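Local coordinates for membrane-anchored mycosin mycp1 (Mycobacterium thermoresistibile, PDB 4HVL), which is a membrane-anchored serine protease of the subtilisin family that forms an essential component of the mycobacterial type VII (ESX-1) secretion system, at residues Glu3-Asp8 with Ala249-Leu254; Ala165-Ala170 with Gly197-Tyr202; Val108-Gly113 with Pro124-Leu129; Val68-Val73 with Thr103-Val108. All coordinates share one frame; numbering follows the deposited sequence.

Interaction 1. Residues Glu3-Asp8 with Ala249-Leu254; sequences EPPVID and AWYSPL. With ZN (zinc ion), chain H; IMD (imidazole), chain K.
P5 lies flat over the indole of W250 in a proline-tryptophan CH-pi contact, by which the extended N-terminal arm is laid against the surface of the subtilisin-fold domain. The proline ring divides itself between two aromatic residues. Its CB sits 3.5 Å from Y251 CE1 and also looks down on the W250 ring at CZ2. Next along, P5 CG stands over the middle of the six-membered ring of W250, 3.8 Å from the centroid and only 14° off the ring normal, while also lying 3.5 Å from the backbone carbonyl oxygen W250 O. P5 CD lies over the same face, 3.6 Å from W250 CE3. The indole is held there with CG between the backbone N and the carbonyl carbon (chi1 79°), a turn that brings its five-membered portion against the Y251 ring, with W250 CD1 lying above one face of the phenol. Y251 keeps its hydroxyl for E193. Further down the arm, I7 touches chiefly through its tip: CD1 lies 3.5 Å from Y251 CD1 and meets the L254 side chain end to end. At the solvent-facing start of the arm E3 turns away, and its carboxylate oxygen OE2 binds a zinc ion at 2.0 Å.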
loop_
_atom_site.group_PDB
_atom_site.type_symbol
_atom_site.label_atom_id
_atom_site.label_comp_id
_atom_site.label_asym_id
_atom_site.label_seq_id
_atom_site.Cartn_x
_atom_site.Cartn_y
_atom_site.Cartn_z
ATOM N N GLU A 3 22.102 -2.660 -8.514
ATOM C CA GLU A 3 22.399 -2.427 -7.108
ATOM C C GLU A 3 21.134 -2.020 -6.380
ATOM O O GLU A 3 20.316 -1.290 -6.927
ATOM C CB GLU A 3 23.477 -1.349 -6.953
ATOM C CG GLU A 3 24.794 -1.739 -7.617
ATOM C CD GLU A 3 25.951 -0.872 -7.192
ATOM O OE1 GLU A 3 25.815 0.368 -7.223
ATOM O OE2 GLU A 3 26.997 -1.425 -6.819
ATOM N N PRO A 4 20.959 -2.506 -5.139
ATOM C CA PRO A 4 19.891 -1.948 -4.313
ATOM C C PRO A 4 20.065 -0.427 -4.197
ATOM O O PRO A 4 21.174 0.057 -4.301
ATOM C CB PRO A 4 20.106 -2.619 -2.954
ATOM C CG PRO A 4 20.870 -3.860 -3.234
ATOM C CD PRO A 4 21.671 -3.612 -4.476
ATOM N N PRO A 5 18.979 0.319 -3.972
ATOM C CA PRO A 5 19.136 1.761 -3.819
ATOM C C PRO A 5 20.023 2.109 -2.616
ATOM O O PRO A 5 20.021 1.403 -1.607
ATOM C CB PRO A 5 17.709 2.256 -3.611
ATOM C CG PRO A 5 16.925 1.060 -3.165
ATOM C CD PRO A 5 17.616 -0.147 -3.664
ATOM N N VAL A 6 20.830 3.150 -2.757
ATOM C CA VAL A 6 21.708 3.586 -1.687
ATOM C C VAL A 6 21.049 4.867 -1.189
ATOM O O VAL A 6 20.815 5.775 -1.965
ATOM C CB VAL A 6 23.167 3.782 -2.194
ATOM C CG1 VAL A 6 23.966 4.742 -1.313
ATOM C CG2 VAL A 6 23.871 2.436 -2.258
ATOM N N ILE A 7 20.706 4.896 0.094
ATOM C CA ILE A 7 19.954 5.994 0.694
ATOM C C ILE A 7 20.884 7.177 0.960
ATOM O O ILE A 7 21.947 7.006 1.547
ATOM C CB ILE A 7 19.333 5.552 2.045
ATOM C CG1 ILE A 7 18.533 4.247 1.888
ATOM C CG2 ILE A 7 18.468 6.662 2.633
ATOM C CD1 ILE A 7 17.382 4.324 0.919
ATOM N N ASP A 8 20.484 8.364 0.517
ATOM C CA ASP A 8 21.153 9.604 0.876
ATOM C C ASP A 8 20.243 10.399 1.830
ATOM O O ASP A 8 19.332 11.110 1.386
ATOM C CB ASP A 8 21.478 10.439 -0.374
ATOM C CG ASP A 8 22.118 11.803 -0.032
ATOM O OD1 ASP A 8 22.435 12.068 1.152
ATOM O OD2 ASP A 8 22.279 12.624 -0.955
ATOM N N ALA A 249 8.644 0.217 -3.225
ATOM C CA ALA A 249 8.762 -1.219 -2.858
ATOM C C ALA A 249 10.207 -1.684 -2.665
ATOM O O ALA A 249 10.486 -2.503 -1.769
ATOM C CB ALA A 249 8.085 -2.088 -3.918
ATOM N N TRP A 250 11.095 -1.185 -3.532
ATOM C CA TRP A 250 12.477 -1.608 -3.591
ATOM C C TRP A 250 13.380 -1.080 -2.511
ATOM O O TRP A 250 14.544 -1.444 -2.489
ATOM C CB TRP A 250 13.080 -1.330 -4.978
ATOM C CG TRP A 250 13.516 0.088 -5.306
ATOM C CD1 TRP A 250 12.886 1.250 -4.965
ATOM C CD2 TRP A 250 14.662 0.472 -6.069
ATOM N NE1 TRP A 250 13.564 2.320 -5.454
ATOM C CE2 TRP A 250 14.664 1.882 -6.134
ATOM C CE3 TRP A 250 15.705 -0.239 -6.681
ATOM C CZ2 TRP A 250 15.662 2.609 -6.796
ATOM C CZ3 TRP A 250 16.704 0.473 -7.347
ATOM C CH2 TRP A 250 16.675 1.886 -7.408
ATOM N N TYR A 251 12.866 -0.230 -1.625
ATOM C CA TYR A 251 13.632 0.266 -0.485
ATOM C C TYR A 251 13.635 -0.715 0.692
ATOM O O TYR A 251 14.144 -0.393 1.747
ATOM C CB TYR A 251 13.121 1.661 -0.040
ATOM C CG TYR A 251 13.503 2.748 -1.024
ATOM C CD1 TYR A 251 14.822 3.165 -1.136
ATOM C CD2 TYR A 251 12.568 3.319 -1.875
ATOM C CE1 TYR A 251 15.192 4.136 -2.049
ATOM C CE2 TYR A 251 12.932 4.284 -2.794
ATOM C CZ TYR A 251 14.248 4.691 -2.872
ATOM O OH TYR A 251 14.639 5.656 -3.780
ATOM N N SER A 252 13.110 -1.924 0.506
ATOM C CA SER A 252 13.183 -2.951 1.557
ATOM C C SER A 252 14.637 -3.161 1.999
ATOM O O SER A 252 15.499 -3.270 1.165
ATOM C CB SER A 252 12.610 -4.273 1.036
ATOM O OG SER A 252 12.410 -5.181 2.108
ATOM N N PRO A 253 14.908 -3.284 3.310
ATOM C CA PRO A 253 13.980 -3.488 4.431
ATOM C C PRO A 253 13.543 -2.216 5.151
ATOM O O PRO A 253 12.893 -2.296 6.212
ATOM C CB PRO A 253 14.782 -4.392 5.365
ATOM C CG PRO A 253 16.211 -3.980 5.144
ATOM C CD PRO A 253 16.312 -3.473 3.729
ATOM N N LEU A 254 13.873 -1.049 4.606
ATOM C CA LEU A 254 13.347 0.203 5.177
ATOM C C LEU A 254 11.837 0.201 5.185
ATOM O O LEU A 254 11.219 0.746 6.087
ATOM C CB LEU A 254 13.804 1.430 4.378
ATOM C CG LEU A 254 15.184 1.967 4.618
ATOM C CD1 LEU A 254 15.269 3.347 3.956
ATOM C CD2 LEU A 254 15.483 2.055 6.103
HETATM ZN ZN ZN H . 28.456 -0.020 -6.670
HETATM N N1 IMD K . 14.787 -0.171 9.544
HETATM C C2 IMD K . 14.255 -0.823 8.506
HETATM N N3 IMD K . 12.923 -0.934 8.712
HETATM C C4 IMD K . 12.618 -0.331 9.873
HETATM C C5 IMD K . 13.799 0.132 10.413
#

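Interaction 2. Residues Ala165-Ala170 with Gly197-Tyr202; sequences AIVHAA and GAAVNY. With ZN (zinc ion), chain C.
I166 and V167 on helix 165-170 receive A199 between them: the methyl CB of A199 lies 3.8 Å from I166 CB and just as far from V167 CG2. The two branches of I166 part from there, CG2 coming to rest on the carbonyl A199 O, at 3.5 Å, whereas the other branch carries CD1 along to V200 CG2. V167 splits its two methyls, CG2 going to A199 and CG1, anti to the backbone N (chi1 171°), going to Y202. The two helices belong to successive connections of the parallel sheet at the core of the subtilisin fold, helix 194-206 being the crossover between strands 176-179 and 210-214. Over residues 165-170 and 197-202 the axes approach to 8.5 Å at 14°, nearly parallel, a close spacing in keeping with alanines at the interface. Y202 has its CG anti to the backbone N as well (chi1 173°), which swings the ring across to the opposing helix; CE2 is placed 4.0 Å from both V167 CG1 and A170 CB, and OH bonds to N171. On another side of helix 165-170, H168 ND1 binds a zinc ion at 2.1 Å together with D15.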
loop_
_atom_site.group_PDB
_atom_site.type_symbol
_atom_site.label_atom_id
_atom_site.label_comp_id
_atom_site.label_asym_id
_atom_site.label_seq_id
_atom_site.Cartn_x
_atom_site.Cartn_y
_atom_site.Cartn_z
ATOM N N ALA A 165 5.044 13.489 -0.067
ATOM C CA ALA A 165 3.914 12.939 0.660
ATOM C C ALA A 165 4.364 12.077 1.843
ATOM O O ALA A 165 3.690 12.044 2.883
ATOM C CB ALA A 165 3.005 12.131 -0.278
ATOM N N ILE A 166 5.486 11.383 1.692
ATOM C CA ILE A 166 6.011 10.548 2.771
ATOM C C ILE A 166 6.534 11.463 3.887
ATOM O O ILE A 166 6.238 11.225 5.065
ATOM C CB ILE A 166 7.097 9.566 2.259
ATOM C CG1 ILE A 166 6.475 8.527 1.320
ATOM C CG2 ILE A 166 7.756 8.832 3.404
ATOM C CD1 ILE A 166 7.465 7.826 0.408
ATOM N N VAL A 167 7.262 12.532 3.516
ATOM C CA VAL A 167 7.723 13.524 4.503
ATOM C C VAL A 167 6.518 14.093 5.264
ATOM O O VAL A 167 6.475 14.095 6.518
ATOM C CB VAL A 167 8.567 14.663 3.856
ATOM C CG1 VAL A 167 8.853 15.782 4.844
ATOM C CG2 VAL A 167 9.898 14.112 3.355
ATOM N N HIS A 168 5.541 14.582 4.504
ATOM C CA HIS A 168 4.342 15.151 5.082
ATOM C C HIS A 168 3.582 14.140 5.986
ATOM O O HIS A 168 3.182 14.485 7.102
ATOM C CB HIS A 168 3.466 15.694 3.967
ATOM C CG HIS A 168 2.157 16.255 4.421
ATOM N ND1 HIS A 168 2.041 17.466 5.055
ATOM C CD2 HIS A 168 0.896 15.782 4.284
ATOM C CE1 HIS A 168 0.765 17.717 5.308
ATOM N NE2 HIS A 168 0.048 16.706 4.846
ATOM N N ALA A 169 3.421 12.894 5.521
ATOM C CA ALA A 169 2.767 11.856 6.324
ATOM C C ALA A 169 3.442 11.690 7.675
ATOM O O ALA A 169 2.782 11.579 8.715
ATOM C CB ALA A 169 2.729 10.534 5.573
ATOM N N ALA A 170 4.767 11.625 7.649
ATOM C CA ALA A 170 5.576 11.484 8.868
ATOM C C ALA A 170 5.364 12.671 9.799
ATOM O O ALA A 170 5.169 12.496 11.009
ATOM C CB ALA A 170 7.038 11.361 8.502
ATOM N N GLY A 197 13.907 7.702 -1.265
ATOM C CA GLY A 197 14.729 6.994 -0.303
ATOM C C GLY A 197 14.971 7.821 0.937
ATOM O O GLY A 197 14.877 7.316 2.040
ATOM N N ALA A 198 15.257 9.099 0.754
ATOM C CA ALA A 198 15.506 9.979 1.888
ATOM C C ALA A 198 14.232 10.151 2.711
ATOM O O ALA A 198 14.293 10.190 3.954
ATOM C CB ALA A 198 16.034 11.325 1.419
ATOM N N ALA A 199 13.078 10.233 2.041
ATOM C CA ALA A 199 11.803 10.405 2.737
ATOM C C ALA A 199 11.455 9.163 3.537
ATOM O O ALA A 199 11.015 9.267 4.671
ATOM C CB ALA A 199 10.693 10.727 1.761
ATOM N N VAL A 200 11.665 7.985 2.951
ATOM C CA VAL A 200 11.366 6.732 3.638
ATOM C C VAL A 200 12.244 6.630 4.869
ATOM O O VAL A 200 11.761 6.320 5.975
ATOM C CB VAL A 200 11.570 5.510 2.698
ATOM C CG1 VAL A 200 11.411 4.213 3.460
ATOM C CG2 VAL A 200 10.559 5.523 1.543
ATOM N N ASN A 201 13.535 6.928 4.697
ATOM C CA ASN A 201 14.487 6.935 5.818
ATOM C C ASN A 201 14.075 7.868 6.950
ATOM O O ASN A 201 14.181 7.497 8.114
ATOM C CB ASN A 201 15.882 7.305 5.323
ATOM C CG ASN A 201 16.941 7.216 6.416
ATOM O OD1 ASN A 201 17.220 6.151 6.934
ATOM N ND2 ASN A 201 17.543 8.347 6.751
ATOM N N TYR A 202 13.644 9.080 6.602
ATOM C CA TYR A 202 13.175 10.082 7.569
ATOM C C TYR A 202 11.951 9.563 8.331
ATOM O O TYR A 202 11.903 9.642 9.562
ATOM C CB TYR A 202 12.867 11.351 6.782
ATOM C CG TYR A 202 12.212 12.543 7.463
ATOM C CD1 TYR A 202 12.973 13.563 8.003
ATOM C CD2 TYR A 202 10.831 12.680 7.463
ATOM C CE1 TYR A 202 12.375 14.673 8.563
ATOM C CE2 TYR A 202 10.218 13.773 8.016
ATOM C CZ TYR A 202 10.991 14.775 8.560
ATOM O OH TYR A 202 10.376 15.853 9.110
HETATM ZN ZN ZN C . 3.448 18.926 5.730
#

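Interaction 3. Residues Val108-Gly113 with Pro124-Leu129; sequences VIAGRG and PDARIL
In the beta-alpha-beta crossover that leads from strand 82-86 through helix 102-110 into strand 127-132, the return turn is fastened by R112, whose guanidinium grips A126 O end-on with two nitrogens. R112 NH1 gives the shorter bond, 3.0 Å to A126 O and in the plane of that carbonyl, while NH2 reaches the same oxygen at 3.2 Å from well above the carbonyl plane. NH1 also bonds to A110 O, at 2.8 Å, and thereby joins A110 O to the carbonyl just before strand 127-132. A bend at chi2 (65°) folds the arginine chain back to make this possible. Over one face of the guanidinium lies P124 O, 3.0 Å from R112 CZ; it is too poorly aligned with the N-H groups to bond, though its negative end would probably be favoured by the cation. D125 CA covers the same face further out. Beside the polar group the packing becomes apolar. A110 CB points to the strand and is met by A126 CB and by I128 CD1, while the CG2 branch of I128 packs on V68 of the neighbouring strand. P124 also touches the backbone, its CB 3.6 Å from G111 O.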
loop_
_atom_site.group_PDB
_atom_site.type_symbol
_atom_site.label_atom_id
_atom_site.label_comp_id
_atom_site.label_asym_id
_atom_site.label_seq_id
_atom_site.Cartn_x
_atom_site.Cartn_y
_atom_site.Cartn_z
ATOM N N VAL A 108 -10.313 -1.300 4.844
ATOM C CA VAL A 108 -9.667 -2.583 5.150
ATOM C C VAL A 108 -8.729 -2.448 6.370
ATOM O O VAL A 108 -8.719 -3.307 7.260
ATOM C CB VAL A 108 -8.936 -3.163 3.899
ATOM C CG1 VAL A 108 -8.011 -4.302 4.271
ATOM C CG2 VAL A 108 -9.938 -3.653 2.867
ATOM N N ILE A 109 -7.980 -1.341 6.425
ATOM C CA ILE A 109 -7.057 -1.049 7.521
ATOM C C ILE A 109 -7.841 -0.827 8.843
ATOM O O ILE A 109 -7.572 -1.471 9.846
ATOM C CB ILE A 109 -6.225 0.223 7.211
ATOM C CG1 ILE A 109 -5.337 0.020 5.964
ATOM C CG2 ILE A 109 -5.383 0.629 8.419
ATOM C CD1 ILE A 109 -4.659 1.281 5.461
ATOM N N ALA A 110 -8.827 0.070 8.813
ATOM C CA ALA A 110 -9.425 0.593 10.042
ATOM C C ALA A 110 -10.941 0.765 10.011
ATOM O O ALA A 110 -11.499 1.456 10.854
ATOM C CB ALA A 110 -8.747 1.902 10.405
ATOM N N GLY A 111 -11.618 0.106 9.080
ATOM C CA GLY A 111 -13.061 0.217 8.990
ATOM C C GLY A 111 -13.749 -0.274 10.251
ATOM O O GLY A 111 -13.390 -1.312 10.795
ATOM N N ARG A 112 -14.730 0.479 10.718
ATOM C CA ARG A 112 -15.512 0.082 11.882
ATOM C C ARG A 112 -16.554 -0.994 11.569
ATOM O O ARG A 112 -17.004 -1.134 10.434
ATOM C CB ARG A 112 -16.201 1.309 12.492
ATOM C CG ARG A 112 -15.320 2.082 13.455
ATOM C CD ARG A 112 -14.130 2.699 12.763
ATOM N NE ARG A 112 -13.510 3.691 13.624
ATOM C CZ ARG A 112 -12.246 4.081 13.558
ATOM N NH1 ARG A 112 -11.417 3.608 12.629
ATOM N NH2 ARG A 112 -11.824 5.002 14.421
ATOM N N GLY A 113 -16.960 -1.728 12.601
ATOM C CA GLY A 113 -17.999 -2.759 12.463
ATOM C C GLY A 113 -19.398 -2.160 12.412
ATOM O O GLY A 113 -19.582 -0.958 12.634
ATOM N N PRO A 124 -9.894 -1.492 13.823
ATOM C CA PRO A 124 -11.077 -0.642 13.803
ATOM C C PRO A 124 -11.060 0.516 14.777
ATOM O O PRO A 124 -11.937 1.348 14.698
ATOM C CB PRO A 124 -12.202 -1.609 14.154
ATOM C CG PRO A 124 -11.546 -2.676 14.958
ATOM C CD PRO A 124 -10.200 -2.849 14.315
ATOM N N ASP A 125 -10.115 0.554 15.713
ATOM C CA ASP A 125 -9.996 1.693 16.613
ATOM C C ASP A 125 -8.900 2.687 16.186
ATOM O O ASP A 125 -8.687 3.688 16.865
ATOM C CB ASP A 125 -9.773 1.236 18.073
ATOM C CG ASP A 125 -11.064 0.689 18.740
ATOM O OD1 ASP A 125 -12.191 1.124 18.404
ATOM O OD2 ASP A 125 -10.945 -0.189 19.634
ATOM N N ALA A 126 -8.231 2.445 15.058
ATOM C CA ALA A 126 -7.139 3.319 14.647
ATOM C C ALA A 126 -7.685 4.617 14.056
ATOM O O ALA A 126 -8.782 4.630 13.509
ATOM C CB ALA A 126 -6.251 2.612 13.646
ATOM N N ARG A 127 -6.929 5.698 14.167
ATOM C CA ARG A 127 -7.217 6.881 13.347
ATOM C C ARG A 127 -6.673 6.662 11.932
ATOM O O ARG A 127 -5.720 5.902 11.743
ATOM C CB ARG A 127 -6.595 8.140 13.936
ATOM C CG ARG A 127 -7.364 8.705 15.115
ATOM C CD ARG A 127 -6.577 9.790 15.848
ATOM N NE ARG A 127 -6.590 11.085 15.161
ATOM C CZ ARG A 127 -5.524 11.729 14.665
ATOM N NH1 ARG A 127 -4.293 11.214 14.736
ATOM N NH2 ARG A 127 -5.684 12.912 14.077
ATOM N N ILE A 128 -7.280 7.337 10.960
ATOM C CA ILE A 128 -6.888 7.272 9.551
ATOM C C ILE A 128 -6.623 8.692 9.045
ATOM O O ILE A 128 -7.515 9.546 9.123
ATOM C CB ILE A 128 -8.059 6.726 8.708
ATOM C CG1 ILE A 128 -8.415 5.305 9.120
ATOM C CG2 ILE A 128 -7.768 6.804 7.213
ATOM C CD1 ILE A 128 -9.910 5.053 9.048
ATOM N N LEU A 129 -5.420 8.938 8.539
ATOM C CA LEU A 129 -5.111 10.182 7.823
ATOM C C LEU A 129 -5.045 9.856 6.335
ATOM O O LEU A 129 -4.354 8.895 5.951
ATOM C CB LEU A 129 -3.778 10.742 8.286
ATOM C CG LEU A 129 -3.691 10.937 9.793
ATOM C CD1 LEU A 129 -2.324 11.482 10.170
ATOM C CD2 LEU A 129 -4.801 11.853 10.295
#

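Interaction 4. Residues Val68-Val73 with Thr103-Val108; sequences VIDTGV and TLTASV
D70 OD2 is gripped by two hydroxyls, that of T105 across this contact and that of S180. T105 OG1 donates to D70 OD2 over 2.8 Å, the side chains meeting tip to tip, but arrives from above the carboxylate plane, 41° out of it. The same hydroxyl also bonds to H101 O, so it lies between two acceptors and ties the aspartate to the histidine's backbone. The other oxygen, D70 OD1, takes the N-H of T71 at 2.6 Å on its anti lone pair and is also bonded to H101 ND1. D70 reaches these partners with CG anti to the backbone N (chi1 -159°), directed from strand 65-70 toward helix 102-110. The methyl branch of T105, CG2, lies 4.0 Å from V68 CG1, and after the strand V73 CG2 rests on A106 CB. V73 CA sits 3.4 Å from T103 OG1, a hydroxyl bonded to D97. This is consistent with the aspartate-histidine part of a subtilase catalytic triad, D70, H101 and S312 being the predicted charge relay. Bonds to both oxygens from different directions should fix the D70 carboxylate's rotation and keep OD1 turned to H101, with T105 and S180 as a second shell.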
loop_
_atom_site.group_PDB
_atom_site.type_symbol
_atom_site.label_atom_id
_atom_site.label_comp_id
_atom_site.label_asym_id
_atom_site.label_seq_id
_atom_site.Cartn_x
_atom_site.Cartn_y
_atom_site.Cartn_z
ATOM N N VAL A 68 -2.613 6.921 5.096
ATOM C CA VAL A 68 -2.904 6.138 3.909
ATOM C C VAL A 68 -2.622 6.979 2.685
ATOM O O VAL A 68 -3.309 7.971 2.447
ATOM C CB VAL A 68 -4.373 5.690 3.889
ATOM C CG1 VAL A 68 -4.625 4.758 2.710
ATOM C CG2 VAL A 68 -4.743 5.018 5.209
ATOM N N ILE A 69 -1.574 6.616 1.944
ATOM C CA ILE A 69 -1.204 7.325 0.719
ATOM C C ILE A 69 -1.822 6.512 -0.412
ATOM O O ILE A 69 -1.424 5.381 -0.679
ATOM C CB ILE A 69 0.329 7.445 0.578
ATOM C CG1 ILE A 69 0.920 8.060 1.856
ATOM C CG2 ILE A 69 0.687 8.236 -0.668
ATOM C CD1 ILE A 69 2.385 8.402 1.767
ATOM N N ASP A 70 -2.822 7.087 -1.058
ATOM C CA ASP A 70 -3.700 6.355 -1.971
ATOM C C ASP A 70 -4.458 7.413 -2.826
ATOM O O ASP A 70 -3.858 8.432 -3.192
ATOM C CB ASP A 70 -4.629 5.468 -1.126
ATOM C CG ASP A 70 -5.221 4.297 -1.898
ATOM O OD1 ASP A 70 -5.922 4.576 -2.909
ATOM O OD2 ASP A 70 -5.024 3.114 -1.463
ATOM N N THR A 71 -5.742 7.203 -3.137
ATOM C CA THR A 71 -6.468 8.092 -4.043
ATOM C C THR A 71 -7.437 9.029 -3.275
ATOM O O THR A 71 -8.398 9.539 -3.854
ATOM C CB THR A 71 -7.295 7.286 -5.073
ATOM O OG1 THR A 71 -8.332 6.576 -4.376
ATOM C CG2 THR A 71 -6.417 6.302 -5.841
ATOM N N GLY A 72 -7.192 9.258 -1.982
ATOM C CA GLY A 72 -8.163 10.001 -1.180
ATOM C C GLY A 72 -9.243 9.094 -0.598
ATOM O O GLY A 72 -9.368 7.898 -0.957
ATOM N N VAL A 73 -10.021 9.672 0.309
ATOM C CA VAL A 73 -11.067 8.956 1.035
ATOM C C VAL A 73 -12.300 9.841 1.166
ATOM O O VAL A 73 -12.190 11.028 1.525
ATOM C CB VAL A 73 -10.607 8.575 2.453
ATOM C CG1 VAL A 73 -11.752 7.943 3.241
ATOM C CG2 VAL A 73 -9.434 7.606 2.399
ATOM N N THR A 103 -10.781 5.015 -0.373
ATOM C CA THR A 103 -11.813 4.813 0.635
ATOM C C THR A 103 -11.824 3.340 1.046
ATOM O O THR A 103 -11.929 3.009 2.227
ATOM C CB THR A 103 -13.196 5.212 0.078
ATOM O OG1 THR A 103 -13.151 6.593 -0.328
ATOM C CG2 THR A 103 -14.260 5.028 1.138
ATOM N N LEU A 104 -11.697 2.468 0.059
ATOM C CA LEU A 104 -11.750 1.006 0.296
ATOM C C LEU A 104 -10.500 0.537 1.026
ATOM O O LEU A 104 -10.592 -0.220 1.967
ATOM C CB LEU A 104 -11.960 0.238 -1.008
ATOM C CG LEU A 104 -13.380 0.265 -1.598
ATOM C CD1 LEU A 104 -13.837 1.656 -2.016
ATOM C CD2 LEU A 104 -13.481 -0.673 -2.788
ATOM N N THR A 105 -9.330 0.990 0.592
ATOM C CA THR A 105 -8.081 0.720 1.321
ATOM C C THR A 105 -8.185 1.075 2.810
ATOM O O THR A 105 -7.927 0.238 3.684
ATOM C CB THR A 105 -6.930 1.522 0.707
ATOM O OG1 THR A 105 -6.891 1.246 -0.687
ATOM C CG2 THR A 105 -5.592 1.145 1.330
ATOM N N ALA A 106 -8.594 2.314 3.077
ATOM C CA ALA A 106 -8.746 2.786 4.451
ATOM C C ALA A 106 -9.718 1.909 5.239
ATOM O O ALA A 106 -9.464 1.624 6.429
ATOM C CB ALA A 106 -9.185 4.253 4.484
ATOM N N SER A 107 -10.786 1.445 4.575
ATOM C CA SER A 107 -11.783 0.593 5.246
ATOM C C SER A 107 -11.208 -0.757 5.660
ATOM O O SER A 107 -11.574 -1.288 6.716
ATOM C CB SER A 107 -13.044 0.393 4.405
ATOM O OG SER A 107 -12.854 -0.551 3.361
ATOM N N VAL A 108 -10.313 -1.300 4.844
ATOM C CA VAL A 108 -9.667 -2.583 5.150
ATOM C C VAL A 108 -8.729 -2.448 6.370
ATOM O O VAL A 108 -8.719 -3.307 7.260
ATOM C CB VAL A 108 -8.936 -3.163 3.899
ATOM C CG1 VAL A 108 -8.011 -4.302 4.271
ATOM C CG2 VAL A 108 -9.938 -3.653 2.867
#

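In the fold
From the N terminus, residues 3-8 pair with 249-254 in interaction 1, which closes a very long loop enclosing the other three. Within it, interaction 4 comes first, joining strand 65-70 to helix 102-110. Interaction 3 follows immediately, sharing V108, and carries the same helix into strand 127-132, the neighbour of 65-70 in the parallel sheet; V68, A106 and I128 meet where the two contacts adjoin. Interaction 2 then closes in series, pairing helices 154-171 and 194-206, and touches interaction 4 through I69. Its second helix is also where interaction 1 lands, I7 and L254 packing on residues 197-202. Interactions 1 and 3 lie on opposite sides of the chain's centre.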